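Beta-lactamase (Burkholderia cenocepacia, PDB 5E2G) probably hydrolyses beta-lactam antibiotics to substituted beta-amino acids, as a member of the class C beta-lactamase family. Local coordinates at residues A69-D74 against A169-Q174; G79-A84 against W158-A163. One frame throughout, in Å; residues are numbered along the deposited sequence. Where two conformers were deposited one is given.

Contact 1: A69-D74 against A169-Q174; sequences ATLASD and ATLMEQ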
loop_
_atom_site.group_PDB
_atom_site.type_symbol
_atom_site.label_atom_id
_atom_site.label_comp_id
_atom_site.label_asym_id
_atom_site.label_seq_id
_atom_site.Cartn_x
_atom_site.Cartn_y
_atom_site.Cartn_z
ATOM N N ALA A 69 7.742 -1.899 -0.635
ATOM C CA ALA A 69 8.666 -0.980 0.024
ATOM C C ALA A 69 9.337 -1.635 1.225
ATOM O O ALA A 69 10.526 -1.420 1.474
ATOM C CB ALA A 69 7.925 0.285 0.455
ATOM N N THR A 70 8.589 -2.439 1.982
ATOM C CA THR A 70 9.171 -3.118 3.131
ATOM C C THR A 70 10.252 -4.093 2.696
ATOM O O THR A 70 11.308 -4.188 3.332
ATOM C CB THR A 70 8.078 -3.840 3.912
ATOM O OG1 THR A 70 7.091 -2.888 4.316
ATOM C CG2 THR A 70 8.655 -4.518 5.147
ATOM N N LEU A 71 10.003 -4.827 1.610
ATOM C CA LEU A 71 11.001 -5.752 1.085
ATOM C C LEU A 71 12.270 -5.017 0.668
ATOM O O LEU A 71 13.385 -5.459 0.977
ATOM C CB LEU A 71 10.417 -6.527 -0.093
ATOM C CG LEU A 71 11.327 -7.621 -0.635
ATOM C CD1 LEU A 71 11.336 -8.815 0.302
ATOM C CD2 LEU A 71 10.898 -8.007 -2.038
ATOM N N ALA A 72 12.114 -3.889 -0.037
ATOM C CA ALA A 72 13.266 -3.103 -0.467
ATOM C C ALA A 72 14.013 -2.547 0.729
ATOM O O ALA A 72 15.247 -2.498 0.735
ATOM C CB ALA A 72 12.819 -1.972 -1.391
ATOM N N SER A 73 13.272 -2.125 1.752
ATOM C CA SER A 73 13.873 -1.654 2.990
ATOM C C SER A 73 14.650 -2.773 3.672
ATOM O O SER A 73 15.729 -2.545 4.232
ATOM C CB SER A 73 12.772 -1.103 3.898
ATOM O OG SER A 73 13.296 -0.468 5.039
ATOM N N ASP A 74 14.136 -4.000 3.607
ATOM C CA ASP A 74 14.862 -5.114 4.201
ATOM C C ASP A 74 16.157 -5.407 3.450
ATOM O O ASP A 74 17.207 -5.606 4.070
ATOM C CB ASP A 74 13.988 -6.354 4.248
ATOM C CG ASP A 74 14.649 -7.460 5.006
ATOM O OD1 ASP A 74 14.619 -7.407 6.258
ATOM O OD2 ASP A 74 15.192 -8.385 4.359
ATOM N N ALA A 169 7.814 -12.756 -6.725
ATOM C CA ALA A 169 6.686 -13.353 -6.003
ATOM C C ALA A 169 7.151 -14.320 -4.920
ATOM O O ALA A 169 6.516 -14.420 -3.862
ATOM C CB ALA A 169 5.741 -14.060 -6.980
ATOM N N THR A 170 8.264 -15.022 -5.161
ATOM C CA THR A 170 8.846 -15.909 -4.156
ATOM C C THR A 170 9.322 -15.131 -2.935
ATOM O O THR A 170 9.135 -15.568 -1.797
ATOM C CB THR A 170 10.001 -16.691 -4.784
ATOM O OG1 THR A 170 9.503 -17.463 -5.882
ATOM C CG2 THR A 170 10.658 -17.609 -3.767
ATOM N N LEU A 171 9.951 -13.978 -3.149
ATOM C CA LEU A 171 10.400 -13.153 -2.032
ATOM C C LEU A 171 9.234 -12.688 -1.172
ATOM O O LEU A 171 9.372 -12.547 0.042
ATOM C CB LEU A 171 11.170 -11.945 -2.552
ATOM C CG LEU A 171 12.600 -12.158 -3.049
ATOM C CD1 LEU A 171 13.075 -10.955 -3.841
ATOM C CD2 LEU A 171 13.516 -12.436 -1.871
HETATM N N MSE A 172 8.083 -12.444 -1.778
HETATM C CA MSE A 172 6.937 -11.973 -1.027
HETATM C C MSE A 172 6.287 -13.110 -0.229
HETATM O O MSE A 172 5.988 -12.957 0.953
HETATM C CB MSE A 172 5.932 -11.334 -1.975
HETATM C CG MSE A 172 6.486 -10.136 -2.718
HETATM SE SE MSE A 172 6.782 -8.551 -1.603
HETATM C CE MSE A 172 5.004 -7.775 -1.747
ATOM N N GLU A 173 6.086 -14.257 -0.874
ATOM C CA GLU A 173 5.337 -15.344 -0.255
ATOM C C GLU A 173 6.190 -16.258 0.623
ATOM O O GLU A 173 5.669 -16.834 1.585
ATOM C CB GLU A 173 4.626 -16.150 -1.351
ATOM C CG GLU A 173 3.725 -15.256 -2.226
ATOM C CD GLU A 173 2.852 -16.012 -3.223
ATOM O OE1 GLU A 173 3.202 -17.149 -3.615
ATOM O OE2 GLU A 173 1.804 -15.463 -3.614
ATOM N N GLN A 174 7.482 -16.399 0.341
ATOM C CA GLN A 174 8.334 -17.277 1.133
ATOM C C GLN A 174 9.228 -16.524 2.107
ATOM O O GLN A 174 9.923 -17.163 2.904
ATOM C CB GLN A 174 9.204 -18.152 0.219
ATOM C CG GLN A 174 8.440 -18.888 -0.867
ATOM C CD GLN A 174 7.348 -19.788 -0.316
ATOM O OE1 GLN A 174 7.480 -20.360 0.769
ATOM N NE2 GLN A 174 6.256 -19.912 -1.060
#
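In the helical region of this class C beta-lactamase fold, Leu71 of helix 64-77 packs against Leu171 and Met172 of helix 168-180. One methyl does the touching. Leu71 CD2 lies 4.0 Å from Leu171 CB, and Met172 SE, the selenium of a selenomethionine, is 4.2 Å from that same Leu71 CD2. The CG of Leu71 is anti to the backbone N (chi1 -174°), which carries the branched end out across the gap to the facing helix. The side chains of Leu71 and Leu171 cross at about a right angle, with Leu171 CD1 4.1 Å from Leu71 CD2. No hydrogen bond joins the segments, and the closest alpha carbons, Leu71 CA and Met172 CA, stay 7.7 Å apart, a gap that branched and long apolar side chains are suited to fill. The family's SxxK motif probably spans the start of helix 64-77, and Leu71 lies near the middle of that helix. Met172, bent at chi2 and chi3, folds back along that helix to touch Leu67 and Thr68 as well. Helix 150-164 closes another side, where Leu71 meets Thr160 and Met164 while Leu171 meets Ala161. Asp74, one turn after Leu71, instead forms salt bridges to Arg245 and Arg175.

Contact 2: G79-A84 against W158-A163; sequences GELSLA and WLTAKA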
loop_
_atom_site.group_PDB
_atom_site.type_symbol
_atom_site.label_atom_id
_atom_site.label_comp_id
_atom_site.label_asym_id
_atom_site.label_seq_id
_atom_site.Cartn_x
_atom_site.Cartn_y
_atom_site.Cartn_z
ATOM N N GLY A 79 22.305 -4.830 3.421
ATOM C CA GLY A 79 23.390 -4.444 2.544
ATOM C C GLY A 79 23.274 -4.942 1.127
ATOM O O GLY A 79 24.237 -4.822 0.365
ATOM N N GLU A 80 22.129 -5.505 0.740
ATOM C CA GLU A 80 22.007 -6.037 -0.607
ATOM C C GLU A 80 21.713 -4.950 -1.621
ATOM O O GLU A 80 21.935 -5.161 -2.817
ATOM C CB GLU A 80 20.935 -7.115 -0.631
ATOM C CG GLU A 80 21.096 -8.062 0.541
ATOM C CD GLU A 80 20.195 -9.260 0.452
ATOM O OE1 GLU A 80 20.295 -10.001 -0.549
ATOM O OE2 GLU A 80 19.381 -9.459 1.383
ATOM N N LEU A 81 21.235 -3.795 -1.164
ATOM C CA LEU A 81 21.062 -2.640 -2.029
ATOM C C LEU A 81 21.183 -1.372 -1.201
ATOM O O LEU A 81 21.145 -1.394 0.030
ATOM C CB LEU A 81 19.718 -2.671 -2.771
ATOM C CG LEU A 81 18.398 -2.652 -1.996
ATOM C CD1 LEU A 81 17.995 -1.256 -1.514
ATOM C CD2 LEU A 81 17.313 -3.242 -2.869
ATOM N N SER A 82 21.321 -0.259 -1.909
ATOM C CA SER A 82 21.132 1.070 -1.355
ATOM C C SER A 82 19.961 1.724 -2.072
ATOM O O SER A 82 19.805 1.564 -3.284
ATOM C CB SER A 82 22.396 1.923 -1.511
ATOM O OG SER A 82 22.107 3.300 -1.359
ATOM N N LEU A 83 19.117 2.432 -1.322
ATOM C CA LEU A 83 18.052 3.188 -1.970
ATOM C C LEU A 83 18.603 4.247 -2.914
ATOM O O LEU A 83 17.901 4.666 -3.841
ATOM C CB LEU A 83 17.147 3.831 -0.929
ATOM C CG LEU A 83 16.318 2.855 -0.104
ATOM C CD1 LEU A 83 15.422 3.646 0.829
ATOM C CD2 LEU A 83 15.504 1.936 -1.007
ATOM N N ALA A 84 19.845 4.675 -2.706
ATOM C CA ALA A 84 20.504 5.608 -3.603
ATOM C C ALA A 84 21.078 4.936 -4.844
ATOM O O ALA A 84 21.619 5.635 -5.706
ATOM C CB ALA A 84 21.616 6.346 -2.858
ATOM N N TRP A 158 10.841 -4.889 -8.847
ATOM C CA TRP A 158 11.679 -5.606 -9.802
ATOM C C TRP A 158 13.143 -5.516 -9.410
ATOM O O TRP A 158 13.842 -6.532 -9.326
ATOM C CB TRP A 158 11.477 -5.035 -11.207
ATOM C CG TRP A 158 11.220 -6.074 -12.252
ATOM C CD1 TRP A 158 10.166 -6.938 -12.296
ATOM C CD2 TRP A 158 12.014 -6.351 -13.414
ATOM N NE1 TRP A 158 10.257 -7.743 -13.408
ATOM C CE2 TRP A 158 11.380 -7.401 -14.111
ATOM C CE3 TRP A 158 13.198 -5.817 -13.931
ATOM C CZ2 TRP A 158 11.890 -7.930 -15.293
ATOM C CZ3 TRP A 158 13.701 -6.341 -15.111
ATOM C CH2 TRP A 158 13.046 -7.386 -15.779
ATOM N N LEU A 159 13.616 -4.298 -9.143
ATOM C CA LEU A 159 15.032 -4.072 -8.892
ATOM C C LEU A 159 15.464 -4.633 -7.548
ATOM O O LEU A 159 16.597 -5.106 -7.419
ATOM C CB LEU A 159 15.338 -2.580 -8.975
ATOM C CG LEU A 159 15.090 -1.975 -10.359
ATOM C CD1 LEU A 159 15.032 -0.447 -10.292
ATOM C CD2 LEU A 159 16.142 -2.440 -11.362
ATOM N N THR A 160 14.581 -4.595 -6.548
ATOM C CA THR A 160 14.868 -5.230 -5.262
ATOM C C THR A 160 15.052 -6.738 -5.416
ATOM O O THR A 160 15.949 -7.330 -4.804
ATOM C CB THR A 160 13.744 -4.929 -4.277
ATOM O OG1 THR A 160 13.643 -3.513 -4.093
ATOM C CG2 THR A 160 13.999 -5.613 -2.940
ATOM N N ALA A 161 14.215 -7.375 -6.236
ATOM C CA ALA A 161 14.368 -8.802 -6.480
ATOM C C ALA A 161 15.680 -9.106 -7.192
ATOM O O ALA A 161 16.341 -10.103 -6.881
ATOM C CB ALA A 161 13.182 -9.324 -7.278
ATOM N N LYS A 162 16.072 -8.267 -8.157
ATOM C CA LYS A 162 17.394 -8.403 -8.768
ATOM C C LYS A 162 18.488 -8.379 -7.709
ATOM O O LYS A 162 19.359 -9.255 -7.673
ATOM C CB LYS A 162 17.632 -7.282 -9.781
ATOM C CG LYS A 162 17.069 -7.535 -11.148
ATOM C CD LYS A 162 17.903 -8.535 -11.918
ATOM C CE LYS A 162 17.324 -8.756 -13.289
ATOM N NZ LYS A 162 18.104 -9.750 -14.046
ATOM N N ALA A 163 18.448 -7.375 -6.832
ATOM C CA ALA A 163 19.461 -7.236 -5.795
ATOM C C ALA A 163 19.434 -8.400 -4.813
ATOM O O ALA A 163 20.488 -8.806 -4.310
ATOM C CB ALA A 163 19.266 -5.909 -5.058
HETATM O O HOH W 1 22.747 -7.403 -4.141
#
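With chi1 at 62°, the CG of Leu81 sits between its own backbone N and carbonyl carbon, and this turns the CD2 methyl onto the helix face made by Thr160 and Ala163. Thr160 places OG1 beside its backbone N (chi1 -60°), where that hydroxyl hydrogen-bonds to Leu156 O one turn back. Its polar end thus has a partner within the helix, so an apolar neighbour is tolerated: Leu81 CD2 comes to 3.9 Å from Thr160 OG1 in plain packing. Leu81 CD2 is also 4.0 Å from Ala163 CB. The small methyl of Ala163 lets the loop backbone come close, with Glu80 O only 3.6 Å from Ala163 CB. A water bridges the backbones, donating to Glu80 O at 2.7 Å and to Ala163 O, also at 2.7 Å. It serves a carbonyl in the last turn of helix 150-164, where partners within a helix run short. Glu80 directs its carboxylate to Arg245 in a salt bridge. The loop leaves helix 64-77 through a Schellman motif whose C-prime residue is Gly79, with positive phi. Leu81 then fits among Ala75 and Gln76 of helix 64-77, Tyr90 of helix 87-90 and Leu104 of helix 104-108, joining three helices to helix 150-164.

How the contacts relate
Both contacts are buried, but contact 1 lies about 13 Å from the centre of the chain and contact 2 about 19 Å, measured centre to centre. Their chemistry differs with the elements they join: contact 1 joins two helices by apolar side chains alone, whereas the loop-to-helix contact 2 adds a water bridge between backbone carbonyls and has a partly exposed glutamate at its margin. Helix 64-77 and the loop that follows it supply one side of each, and helices 150-164 and 168-180, consecutive in the chain, supply the other. The contacts touch directly, with Ala72 CB 3.2 Å from Thr160 OG1 and Leu171 CD1 3.6 Å from Ala161 CA. Arg245 pairs with both Asp74 and Glu80.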